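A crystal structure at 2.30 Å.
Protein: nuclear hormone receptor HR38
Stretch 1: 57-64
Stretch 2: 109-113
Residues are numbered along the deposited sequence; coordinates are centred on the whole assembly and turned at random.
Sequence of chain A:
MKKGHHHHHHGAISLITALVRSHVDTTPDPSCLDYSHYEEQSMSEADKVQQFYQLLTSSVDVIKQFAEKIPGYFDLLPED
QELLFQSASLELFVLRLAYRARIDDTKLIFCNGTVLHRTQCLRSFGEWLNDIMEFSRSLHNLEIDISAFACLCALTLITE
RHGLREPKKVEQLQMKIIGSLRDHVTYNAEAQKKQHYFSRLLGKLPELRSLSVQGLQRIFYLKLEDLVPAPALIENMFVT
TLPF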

# COMPACT_ATOMS: atom_id res chain seq x y z
N THR A 57 -1.81 8.46 -8.14
CA THR A 57 -1.06 7.90 -9.27
C THR A 57 0.45 7.91 -9.12
O THR A 57 1.11 6.92 -9.42
CB THR A 57 -1.42 8.57 -10.63
OG1 THR A 57 -1.27 9.99 -10.53
CG2 THR A 57 -2.83 8.24 -11.05
N SER A 58 1.02 9.02 -8.65
CA SER A 58 2.46 9.08 -8.50
C SER A 58 2.96 8.19 -7.38
O SER A 58 4.10 7.71 -7.42
CB SER A 58 2.93 10.51 -8.28
OG SER A 58 2.41 11.03 -7.08
N SER A 59 2.12 7.95 -6.37
CA SER A 59 2.51 7.08 -5.27
C SER A 59 2.51 5.65 -5.79
O SER A 59 3.36 4.84 -5.43
CB SER A 59 1.54 7.21 -4.09
OG SER A 59 1.67 8.47 -3.46
N VAL A 60 1.54 5.34 -6.64
CA VAL A 60 1.45 4.01 -7.20
C VAL A 60 2.65 3.77 -8.11
O VAL A 60 3.14 2.65 -8.20
CB VAL A 60 0.11 3.83 -7.96
CG1 VAL A 60 0.12 2.54 -8.78
CG2 VAL A 60 -1.03 3.79 -6.95
N ASP A 61 3.14 4.82 -8.76
CA ASP A 61 4.32 4.69 -9.61
C ASP A 61 5.49 4.26 -8.74
O ASP A 61 6.30 3.43 -9.15
CB ASP A 61 4.67 6.02 -10.28
CG ASP A 61 3.72 6.37 -11.41
OD1 ASP A 61 3.27 5.44 -12.11
OD2 ASP A 61 3.43 7.58 -11.60
N VAL A 62 5.58 4.83 -7.55
CA VAL A 62 6.65 4.49 -6.62
C VAL A 62 6.45 3.08 -6.12
O VAL A 62 7.39 2.31 -6.02
CB VAL A 62 6.69 5.45 -5.40
CG1 VAL A 62 7.57 4.86 -4.31
CG2 VAL A 62 7.26 6.80 -5.83
N ILE A 63 5.21 2.72 -5.82
CA ILE A 63 4.92 1.37 -5.37
C ILE A 63 5.28 0.40 -6.50
O ILE A 63 5.66 -0.75 -6.25
CB ILE A 63 3.44 1.24 -5.00
CG1 ILE A 63 3.18 2.02 -3.71
CG2 ILE A 63 3.06 -0.23 -4.86
CD1 ILE A 63 1.71 2.30 -3.49
N LYS A 64 5.19 0.87 -7.73
CA LYS A 64 5.52 0.03 -8.88
C LYS A 64 7.02 -0.33 -8.81
O LYS A 64 7.41 -1.44 -9.16
CB LYS A 64 5.20 0.79 -10.18
CG LYS A 64 5.36 -0.02 -11.47
CD LYS A 64 4.43 -1.23 -11.51
CE LYS A 64 4.66 -2.06 -12.76
NZ LYS A 64 4.04 -3.42 -12.67
N ILE A 109 2.03 11.50 5.36
CA ILE A 109 3.07 11.39 4.34
C ILE A 109 2.74 10.29 3.34
O ILE A 109 2.37 9.18 3.71
CB ILE A 109 4.44 11.08 4.98
CG1 ILE A 109 4.84 12.22 5.92
CG2 ILE A 109 5.51 10.92 3.91
CD1 ILE A 109 6.08 11.91 6.75
N PHE A 110 2.90 10.60 2.05
CA PHE A 110 2.63 9.63 1.00
C PHE A 110 3.95 9.15 0.39
O PHE A 110 4.92 9.92 0.30
CB PHE A 110 1.73 10.26 -0.05
CG PHE A 110 0.44 10.78 0.51
CD1 PHE A 110 0.39 12.00 1.17
CD2 PHE A 110 -0.73 10.03 0.40
CE1 PHE A 110 -0.80 12.47 1.72
CE2 PHE A 110 -1.92 10.49 0.95
CZ PHE A 110 -1.96 11.71 1.61
N CYS A 111 3.99 7.89 -0.03
CA CYS A 111 5.23 7.34 -0.56
C CYS A 111 5.82 8.03 -1.78
O CYS A 111 6.88 7.63 -2.28
CB CYS A 111 5.08 5.83 -0.79
SG CYS A 111 3.75 5.33 -1.85
N ASN A 112 5.16 9.08 -2.27
CA ASN A 112 5.70 9.82 -3.39
C ASN A 112 6.41 11.03 -2.79
O ASN A 112 6.87 11.92 -3.49
CB ASN A 112 4.59 10.25 -4.35
CG ASN A 112 3.72 11.36 -3.80
OD1 ASN A 112 3.51 11.48 -2.59
ND2 ASN A 112 3.19 12.18 -4.70
N GLY A 113 6.51 11.02 -1.46
CA GLY A 113 7.17 12.10 -0.74
C GLY A 113 6.29 13.28 -0.35
O GLY A 113 6.67 14.08 0.51

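A tight turn can pack against a helix when the helix offers small side chains where the backbones come close and branched apolar ones where they can pack on the turn. The contact between residues 57-64 and 109-113 of HR38 is a compact example. The first stretch lies within a longer helix; the second contains a type I beta turn from F110 to G113, closed by a hydrogen bond from G113 N to F110 O at 2.6 Å. Together they bury 274 Å², a modest area that includes a single hydrogen bond between them.

The helix begins its part in the contact at S58, since T57 stays out of reach. The CA-to-CB bond of S58 runs sideways to the turn, but its p rotamer (chi1 63°) places the hydroxyl beside the amide of N112, whose CA-to-CB bond points toward the helix. N112 ND2 donates to S58 OG at 2.8 Å, with an N-H...O angle of 131°, short in distance though well bent. The short serine side chain holds its hydroxyl close to the helix backbone, where the amide of N112 meets it, and S58 OG is also hydrogen-bonded elsewhere in the structure.

One residue on, the backbones make their nearest approach: S59 CA and N112 CA are 4.6 Å apart. Such closeness leaves little room for side chains, and S59 is accordingly small and buried. Its m rotamer (chi1 -70°) brings S59 OG to 3.5 Å from N112 CB and 3.9 Å from F110 CB, packing distances rather than hydrogen bonds; the hydroxyl finds its polar partner just outside the two stretches. Although its CA-to-CB bond points toward the helix, the end of the F110 side chain leads away, and it contributes little. C111 SG settles against S59, 3.7 Å from S59 CB and 3.6 Å from S59 O. That carbonyl is already the acceptor for I63 N at 2.8 Å.

V60 points away and D61 is out of reach, so the contact resumes a turn later at V62, whose CA-to-CB bond is directed toward the other stretch. With chi1 at 165° (t), both methyls pack on C111 O, V62 CG1 at 3.5 Å and V62 CG2 at 3.7 Å, and V62 CG2 also lies 4.2 Å from N112 CA. Two methyls on a short stem give a broad apolar surface against the turn.

I63 completes the apolar part. Its CA-to-CB bond runs sideways, yet the end of the side chain comes nearer, and I63 CG1 reaches 3.8 Å from C111 SG. The cysteine, in its p rotamer (chi1 56°), thus touches S59, V62 and I63, and has the largest area covered of any residue here, 77 Å². Its compact, polarizable sulfur suits this buried place against methylene carbons and a carbonyl. At the far end of the turn, G113 makes no contact, but its backbone angles (89/-17) would jam a CB against the carbonyl O of N112, so these backbone angles call for glycine.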